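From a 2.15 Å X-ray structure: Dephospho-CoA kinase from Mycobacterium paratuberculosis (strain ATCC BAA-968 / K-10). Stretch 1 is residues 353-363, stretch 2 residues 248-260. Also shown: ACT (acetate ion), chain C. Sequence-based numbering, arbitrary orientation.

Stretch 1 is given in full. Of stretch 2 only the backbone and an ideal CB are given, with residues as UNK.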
ATOM      1  N   PHE A 353     -23.851   7.610  -0.310  1.00 30.99           N
ATOM      2  CA  PHE A 353     -23.711   8.403   0.903  1.00 33.69           C
ATOM      3  C   PHE A 353     -22.254   8.527   1.337  1.00 30.68           C
ATOM      4  O   PHE A 353     -21.853   9.580   1.846  1.00 31.46           O
ATOM      5  CB  PHE A 353     -24.556   7.791   2.031  1.00 30.50           C
ATOM      6  CG  PHE A 353     -24.565   8.621   3.278  1.00 31.97           C
ATOM      7  CD1 PHE A 353     -24.840   9.993   3.206  1.00 33.41           C
ATOM      8  CD2 PHE A 353     -24.291   8.047   4.517  1.00 32.47           C
ATOM      9  CE1 PHE A 353     -24.844  10.777   4.349  1.00 39.05           C
ATOM     10  CE2 PHE A 353     -24.315   8.821   5.670  1.00 38.19           C
ATOM     11  CZ  PHE A 353     -24.587  10.193   5.589  1.00 38.18           C
ATOM     12  N   ALA A 354     -21.445   7.471   1.161  1.00 33.60           N
ATOM     13  CA  ALA A 354     -20.042   7.572   1.579  1.00 36.80           C
ATOM     14  C   ALA A 354     -19.310   8.694   0.835  1.00 38.04           C
ATOM     15  O   ALA A 354     -18.459   9.391   1.414  1.00 34.22           O
ATOM     16  CB  ALA A 354     -19.324   6.230   1.374  1.00 29.94           C
ATOM     17  N   LEU A 355     -19.626   8.886  -0.449  1.00 33.50           N
ATOM     18  CA  LEU A 355     -19.024   9.970  -1.231  1.00 34.27           C
ATOM     19  C   LEU A 355     -19.647  11.327  -0.877  1.00 31.62           C
ATOM     20  O   LEU A 355     -18.941  12.355  -0.714  1.00 33.49           O
ATOM     21  CB  LEU A 355     -19.196   9.655  -2.725  1.00 31.27           C
ATOM     22  CG  LEU A 355     -18.596   8.327  -3.235  1.00 38.07           C
ATOM     23  CD1 LEU A 355     -18.956   8.066  -4.681  1.00 31.76           C
ATOM     24  CD2 LEU A 355     -17.063   8.300  -3.094  1.00 32.67           C
ATOM     25  N   LEU A 356     -20.979  11.328  -0.732  1.00 33.03           N
ATOM     26  CA  LEU A 356     -21.691  12.567  -0.437  1.00 33.60           C
ATOM     27  C   LEU A 356     -21.246  13.154   0.900  1.00 32.53           C
ATOM     28  O   LEU A 356     -21.128  14.370   1.035  1.00 37.58           O
ATOM     29  CB  LEU A 356     -23.202  12.311  -0.429  1.00 31.41           C
ATOM     30  CG  LEU A 356     -24.090  13.449   0.098  1.00 35.21           C
ATOM     31  CD1 LEU A 356     -23.900  14.728  -0.729  1.00 36.50           C
ATOM     32  CD2 LEU A 356     -25.599  13.066   0.134  1.00 34.43           C
ATOM     33  N   PHE A 357     -21.051  12.307   1.909  1.00 35.27           N
ATOM     34  CA  PHE A 357     -20.741  12.775   3.262  1.00 34.37           C
ATOM     35  C   PHE A 357     -19.481  13.624   3.264  1.00 37.13           C
ATOM     36  O   PHE A 357     -19.446  14.708   3.869  1.00 38.48           O
ATOM     37  CB  PHE A 357     -20.608  11.544   4.175  1.00 34.67           C
ATOM     38  CG  PHE A 357     -20.473  11.842   5.650  1.00 37.24           C
ATOM     39  CD1 PHE A 357     -21.550  12.288   6.395  1.00 40.66           C
ATOM     40  CD2 PHE A 357     -19.272  11.609   6.297  1.00 38.83           C
ATOM     41  CE1 PHE A 357     -21.423  12.531   7.756  1.00 37.68           C
ATOM     42  CE2 PHE A 357     -19.143  11.830   7.654  1.00 41.86           C
ATOM     43  CZ  PHE A 357     -20.221  12.296   8.383  1.00 39.81           C
ATOM     44  N   VAL A 358     -18.453  13.174   2.534  1.00 35.58           N
ATOM     45  CA  VAL A 358     -17.227  13.962   2.405  1.00 39.21           C
ATOM     46  C   VAL A 358     -17.508  15.298   1.731  1.00 41.29           C
ATOM     47  O   VAL A 358     -17.075  16.357   2.216  1.00 42.24           O
ATOM     48  CB  VAL A 358     -16.155  13.173   1.632  1.00 34.53           C
ATOM     49  CG1 VAL A 358     -14.923  14.041   1.431  1.00 42.55           C
ATOM     50  CG2 VAL A 358     -15.803  11.902   2.384  1.00 42.49           C
ATOM     51  N   ASP A 359     -18.200  15.278   0.580  1.00 40.68           N
ATOM     52  CA  ASP A 359     -18.398  16.555  -0.125  1.00 41.72           C
ATOM     53  C   ASP A 359     -19.249  17.526   0.700  1.00 46.40           C
ATOM     54  O   ASP A 359     -18.971  18.739   0.762  1.00 39.18           O
ATOM     55  CB  ASP A 359     -19.033  16.314  -1.492  1.00 48.35           C
ATOM     56  CG  ASP A 359     -18.045  15.753  -2.492  1.00 47.28           C
ATOM     57  OD1 ASP A 359     -16.842  15.974  -2.287  1.00 49.07           O
ATOM     58  OD2 ASP A 359     -18.455  15.098  -3.469  1.00 40.56           O
ATOM     59  N   TRP A 360     -20.281  16.997   1.353  1.00 41.80           N
ATOM     60  CA  TRP A 360     -21.173  17.801   2.174  1.00 43.90           C
ATOM     61  C   TRP A 360     -20.412  18.455   3.320  1.00 42.64           C
ATOM     62  O   TRP A 360     -20.434  19.679   3.469  1.00 48.40           O
ATOM     63  CB  TRP A 360     -22.315  16.911   2.685  1.00 38.37           C
ATOM     64  CG  TRP A 360     -23.215  17.562   3.687  1.00 41.22           C
ATOM     65  CD1 TRP A 360     -23.946  18.703   3.517  1.00 41.23           C
ATOM     66  CD2 TRP A 360     -23.487  17.105   5.016  1.00 41.62           C
ATOM     67  NE1 TRP A 360     -24.652  18.987   4.663  1.00 45.91           N
ATOM     68  CE2 TRP A 360     -24.392  18.019   5.595  1.00 43.43           C
ATOM     69  CE3 TRP A 360     -23.054  16.008   5.773  1.00 46.36           C
ATOM     70  CZ2 TRP A 360     -24.869  17.878   6.898  1.00 43.25           C
ATOM     71  CZ3 TRP A 360     -23.531  15.867   7.070  1.00 41.91           C
ATOM     72  CH2 TRP A 360     -24.431  16.801   7.617  1.00 41.56           C
ATOM     73  N   LEU A 361     -19.695  17.658   4.119  1.00 45.62           N
ATOM     74  CA  LEU A 361     -18.952  18.237   5.235  1.00 44.01           C
ATOM     75  C   LEU A 361     -17.859  19.184   4.753  1.00 48.60           C
ATOM     76  O   LEU A 361     -17.566  20.184   5.423  1.00 50.08           O
ATOM     77  CB  LEU A 361     -18.364  17.129   6.112  1.00 41.61           C
ATOM     78  CG  LEU A 361     -19.368  16.387   7.017  1.00 44.43           C
ATOM     79  CD1 LEU A 361     -18.655  15.441   7.974  1.00 44.46           C
ATOM     80  CD2 LEU A 361     -20.248  17.363   7.785  1.00 47.09           C
ATOM     81  N   THR A 362     -17.254  18.909   3.593  1.00 43.00           N
ATOM     82  CA  THR A 362     -16.278  19.852   3.056  1.00 47.91           C
ATOM     83  C   THR A 362     -16.920  21.202   2.772  1.00 49.46           C
ATOM     84  O   THR A 362     -16.307  22.246   3.007  1.00 55.12           O
ATOM     85  CB  THR A 362     -15.618  19.289   1.792  1.00 41.19           C
ATOM     86  OG1 THR A 362     -14.911  18.085   2.125  1.00 43.31           O
ATOM     87  CG2 THR A 362     -14.630  20.304   1.213  1.00 42.97           C
ATOM     88  N   ALA A 363     -18.166  21.209   2.297  1.00 52.82           N
ATOM     89  CA  ALA A 363     -18.799  22.475   1.941  1.00 54.15           C
ATOM     90  C   ALA A 363     -19.453  23.209   3.114  1.00 56.60           C
ATOM     91  O   ALA A 363     -19.695  24.414   2.998  1.00 56.86           O
ATOM     92  CB  ALA A 363     -19.852  22.252   0.848  1.00 51.69           C
ATOM     93  N   UNK A 248     -14.813  -0.300  -9.987  1.00 37.08           N
ATOM     94  CA  UNK A 248     -15.263   0.784 -10.846  1.00 41.29           C
ATOM     95  C   UNK A 248     -14.646   2.113 -10.419  1.00 39.58           C
ATOM     96  O   UNK A 248     -14.348   2.959 -11.261  1.00 35.19           O
ATOM     97  CB  UNK A 248     -16.790   0.878 -10.827  1.00 41.29           C
ATOM     98  N   UNK A 249     -14.468   2.320  -9.119  1.00 32.52           N
ATOM     99  CA  UNK A 249     -13.759   3.488  -8.608  1.00 34.19           C
ATOM    100  C   UNK A 249     -13.361   3.181  -7.177  1.00 32.34           C
ATOM    101  O   UNK A 249     -13.925   2.286  -6.535  1.00 34.17           O
ATOM    102  CB  UNK A 249     -14.613   4.755  -8.691  1.00 34.19           C
ATOM    103  N   UNK A 250     -12.350   3.896  -6.695  1.00 31.64           N
ATOM    104  CA  UNK A 250     -11.826   3.694  -5.345  1.00 33.81           C
ATOM    105  C   UNK A 250     -11.604   5.071  -4.745  1.00 37.26           C
ATOM    106  O   UNK A 250     -11.010   5.932  -5.396  1.00 36.47           O
ATOM    107  CB  UNK A 250     -10.537   2.870  -5.349  1.00 33.81           C
ATOM    108  N   UNK A 251     -12.099   5.296  -3.527  1.00 33.29           N
ATOM    109  CA  UNK A 251     -12.153   6.662  -3.010  1.00 33.23           C
ATOM    110  C   UNK A 251     -11.805   6.708  -1.530  1.00 32.89           C
ATOM    111  O   UNK A 251     -12.250   5.863  -0.750  1.00 32.87           O
ATOM    112  CB  UNK A 251     -13.541   7.264  -3.239  1.00 33.23           C
ATOM    113  N   UNK A 252     -11.054   7.734  -1.145  1.00 31.66           N
ATOM    114  CA  UNK A 252     -10.803   8.057   0.255  1.00 31.78           C
ATOM    115  C   UNK A 252     -12.052   8.732   0.821  1.00 30.93           C
ATOM    116  O   UNK A 252     -12.510   9.738   0.276  1.00 34.93           O
ATOM    117  CB  UNK A 252      -9.573   8.954   0.406  1.00 31.78           C
ATOM    118  N   UNK A 253     -12.640   8.168   1.874  1.00 33.62           N
ATOM    119  CA  UNK A 253     -13.885   8.687   2.424  1.00 33.24           C
ATOM    120  C   UNK A 253     -13.735   8.860   3.934  1.00 39.69           C
ATOM    121  O   UNK A 253     -12.694   8.557   4.514  1.00 32.97           O
ATOM    122  CB  UNK A 253     -15.056   7.759   2.096  1.00 33.24           C
ATOM    123  N   UNK A 254     -14.800   9.333   4.569  1.00 34.86           N
ATOM    124  CA  UNK A 254     -14.802   9.428   6.013  1.00 33.27           C
ATOM    125  C   UNK A 254     -14.033  10.634   6.522  1.00 34.35           C
ATOM    126  O   UNK A 254     -13.607  11.519   5.769  1.00 36.80           O
ATOM    127  CB  UNK A 254     -14.217   8.150   6.617  1.00 33.27           C
ATOM    128  N   UNK A 255     -13.846  10.654   7.846  1.00 38.22           N
ATOM    129  CA  UNK A 255     -13.314  11.848   8.505  1.00 40.35           C
ATOM    130  C   UNK A 255     -11.880  12.161   8.099  1.00 42.22           C
ATOM    131  O   UNK A 255     -11.498  13.339   8.074  1.00 38.83           O
ATOM    132  CB  UNK A 255     -13.386  11.678  10.024  1.00 40.35           C
ATOM    133  N   UNK A 256     -11.057  11.141   7.808  1.00 37.15           N
ATOM    134  CA  UNK A 256      -9.685  11.452   7.417  1.00 44.85           C
ATOM    135  C   UNK A 256      -9.594  12.016   6.008  1.00 43.25           C
ATOM    136  O   UNK A 256      -8.523  12.497   5.637  1.00 37.22           O
ATOM    137  CB  UNK A 256      -8.814  10.198   7.524  1.00 44.85           C
ATOM    138  N   UNK A 257     -10.686  12.012   5.235  1.00 40.27           N
ATOM    139  CA  UNK A 257     -10.689  12.593   3.895  1.00 41.32           C
ATOM    140  C   UNK A 257     -11.076  14.069   3.868  1.00 45.71           C
ATOM    141  O   UNK A 257     -11.015  14.690   2.802  1.00 46.42           O
ATOM    142  CB  UNK A 257     -11.647  11.805   2.999  1.00 41.32           C
ATOM    143  N   UNK A 258     -11.476  14.648   4.990  1.00 47.01           N
ATOM    144  CA  UNK A 258     -11.813  16.065   4.994  1.00 50.11           C
ATOM    145  C   UNK A 258     -10.551  16.922   4.891  1.00 62.41           C
ATOM    146  O   UNK A 258      -9.473  16.503   5.317  1.00 58.68           O
ATOM    147  CB  UNK A 258     -12.597  16.423   6.258  1.00 50.11           C
ATOM    148  N   UNK A 259     -10.657  18.123   4.312  1.00 65.69           N
ATOM    149  CA  UNK A 259      -9.512  19.041   4.300  1.00 71.92           C
ATOM    150  C   UNK A 259      -8.975  19.271   5.704  1.00 69.48           C
ATOM    151  O   UNK A 259      -9.738  19.451   6.661  1.00 60.38           O
ATOM    152  CB  UNK A 259      -9.904  20.378   3.668  1.00 71.92           C
ATOM    153  N   UNK A 260      -7.646  19.259   5.814  1.00 64.91           N
ATOM    154  CA  UNK A 260      -6.973  19.430   7.084  1.00 67.86           C
ATOM    155  C   UNK A 260      -7.375  20.686   7.829  1.00 71.40           C
ATOM    156  O   UNK A 260      -7.168  21.804   7.347  1.00 77.92           O
ATOM    157  CB  UNK A 260      -5.459  19.438   6.861  1.00 67.86           C
TER
HETATM  158  C   ACT C 502     -16.364   8.983   9.408  1.00 55.87           C
HETATM  159  O   ACT C 502     -16.413  10.119   9.963  1.00 59.35           O
HETATM  160  OXT ACT C 502     -15.344   8.344   9.042  1.00 50.74           O
HETATM  161  CH3 ACT C 502     -17.751   8.252   9.154  1.00 52.30           C

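Position 248 lies beyond the reach of the helix, and many side chains would do; it is Leu 248.

At 249 the backbone is extended and CA-to-CB points toward the helix, but nothing of stretch 1 lies within 5.5 Å of the ideal CB. A long side chain is needed to meet Leu 355, either apolar or a flexible chain with a flat polar end. The residue is Arg 249, whose guanidinium has Leu 355 CD1 over one face, 3.7 Å from Arg 249 CZ, while its N-H groups bond to the residue at 251 and, through NH1, elsewhere in the structure.

Position 250 points away, as alternation along a strand leads one to expect; many residues would do, beta-branched ones being at home in a strand, and it is Val 250.

The ideal CB of 251 lies 3.7 Å from Leu 355 CD2. A small or medium apolar residue would suit, as would a polar one whose group finds a partner within its own stretch. Asp 251 takes the second course: its OD1 accepts from Arg 249 NH2 at 2.8 Å in a salt bridge, and its OD2 from Arg 249 NE at 2.9 Å. Leu 355 thus packs against a paired charge, with CD2 3.6 Å from Asp 251 CG.

Position 252 points away and is tolerant; His 252 donates from NE2 to OG1 of the residue at 256 (2.8 Å).

At 253 the CB faces Ala 354 O and Val 358 CG2, at 3.8 and 4.2 Å. With the helix backbone so near, a compact apolar residue fits. Val 253 sends CG1 to 4.1 Å from Leu 355 CD2, while its CA lies 3.7 Å from Val 358 CG2.

At 254 phi is +79°, which favours glycine; an ideal CB would also clash with acetate OXT at 2.7 Å, though the acetate is probably from the crystallisation liquor. Gly 254 N lies 3.5 Å from Val 358 CG2, and a water accepts from that N (2.9 Å) and donates to Ala 354 O (2.7 Å).

Position 255 points away, beside the acetate, so a small donor is apt: Ser 255 OG donates to acetate O (2.7 Å). At 256, out of reach, stretch 1 sets no limit; it is Thr 256.

The CB of 257 points toward Val 358 CG2, 4.2 Å away; a small apolar residue suffices, and Ala 257 makes that contact.

At 258 CA-to-CB points sideways and the ideal CB is 5.0 Å from Thr 362 OG1, so the chain must be long enough for its end to turn in; leucine, isoleucine or methionine would serve. The end of Leu 258 does come nearer, with CD2 3.9 Å from Leu 361 CB.

Position 259, with phi -54°, can accept proline; Pro 259, poorly ordered, sets CD 3.5 Å from Thr 362 OG1. Position 260, with negative phi and room for a CB, does not demand glycine but is Gly 260.

Stretch 2 248-260: LRVDHVGSTALPG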
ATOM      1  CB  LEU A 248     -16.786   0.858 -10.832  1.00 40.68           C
ATOM      2  CG  LEU A 248     -17.474  -0.473 -11.163  1.00 45.88           C
ATOM      3  CD1 LEU A 248     -18.968  -0.262 -11.304  1.00 44.12           C
ATOM      4  CD2 LEU A 248     -16.904  -1.083 -12.441  1.00 51.82           C
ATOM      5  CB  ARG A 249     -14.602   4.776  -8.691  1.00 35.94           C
ATOM      6  CG  ARG A 249     -15.946   4.721  -7.972  1.00 36.34           C
ATOM      7  CD  ARG A 249     -16.766   6.029  -8.174  1.00 37.47           C
ATOM      8  NE  ARG A 249     -16.168   7.137  -7.434  1.00 36.00           N
ATOM      9  CZ  ARG A 249     -16.555   8.405  -7.515  1.00 39.39           C
ATOM     10  NH1 ARG A 249     -17.580   8.756  -8.288  1.00 38.16           N
ATOM     11  NH2 ARG A 249     -15.918   9.325  -6.803  1.00 37.42           N
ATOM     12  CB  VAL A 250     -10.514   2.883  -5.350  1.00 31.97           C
ATOM     13  CG1 VAL A 250     -10.014   2.625  -3.916  1.00 24.16           C
ATOM     14  CG2 VAL A 250     -10.701   1.571  -6.109  1.00 28.93           C
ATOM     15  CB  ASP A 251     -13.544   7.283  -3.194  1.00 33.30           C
ATOM     16  CG  ASP A 251     -13.952   7.394  -4.654  1.00 36.66           C
ATOM     17  OD1 ASP A 251     -13.685   8.453  -5.265  1.00 35.95           O
ATOM     18  OD2 ASP A 251     -14.546   6.425  -5.188  1.00 33.11           O
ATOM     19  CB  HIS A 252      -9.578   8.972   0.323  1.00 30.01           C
ATOM     20  CG  HIS A 252      -9.126   9.332   1.710  1.00 29.79           C
ATOM     21  ND1 HIS A 252      -8.290  10.403   1.952  1.00 35.67           N
ATOM     22  CD2 HIS A 252      -9.379   8.778   2.919  1.00 35.01           C
ATOM     23  CE1 HIS A 252      -8.041  10.486   3.247  1.00 32.87           C
ATOM     24  NE2 HIS A 252      -8.690   9.513   3.858  1.00 35.42           N
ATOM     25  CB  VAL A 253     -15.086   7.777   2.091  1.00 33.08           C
ATOM     26  CG1 VAL A 253     -15.276   7.690   0.569  1.00 32.28           C
ATOM     27  CG2 VAL A 253     -14.855   6.372   2.680  1.00 29.07           C
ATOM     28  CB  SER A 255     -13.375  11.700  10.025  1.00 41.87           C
ATOM     29  OG  SER A 255     -14.653  12.033  10.521  1.00 42.21           O
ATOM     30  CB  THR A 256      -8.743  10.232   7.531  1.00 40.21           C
ATOM     31  OG1 THR A 256      -9.099   9.230   6.581  1.00 35.17           O
ATOM     32  CG2 THR A 256      -8.762   9.630   8.947  1.00 42.58           C
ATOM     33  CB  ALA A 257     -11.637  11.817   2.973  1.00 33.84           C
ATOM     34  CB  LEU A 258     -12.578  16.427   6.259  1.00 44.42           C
ATOM     35  CG  LEU A 258     -13.875  15.635   6.449  1.00 49.05           C
ATOM     36  CD1 LEU A 258     -14.549  16.013   7.757  1.00 54.69           C
ATOM     37  CD2 LEU A 258     -14.811  15.863   5.270  1.00 43.34           C
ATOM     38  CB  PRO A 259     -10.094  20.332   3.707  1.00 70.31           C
ATOM     39  CG  PRO A 259     -11.222  19.877   2.867  1.00 71.59           C
ATOM     40  CD  PRO A 259     -11.805  18.667   3.568  1.00 69.29           C
TER
HETATM   41  O   HOH W   1     -17.613   9.429   3.993  1.00 33.22           O
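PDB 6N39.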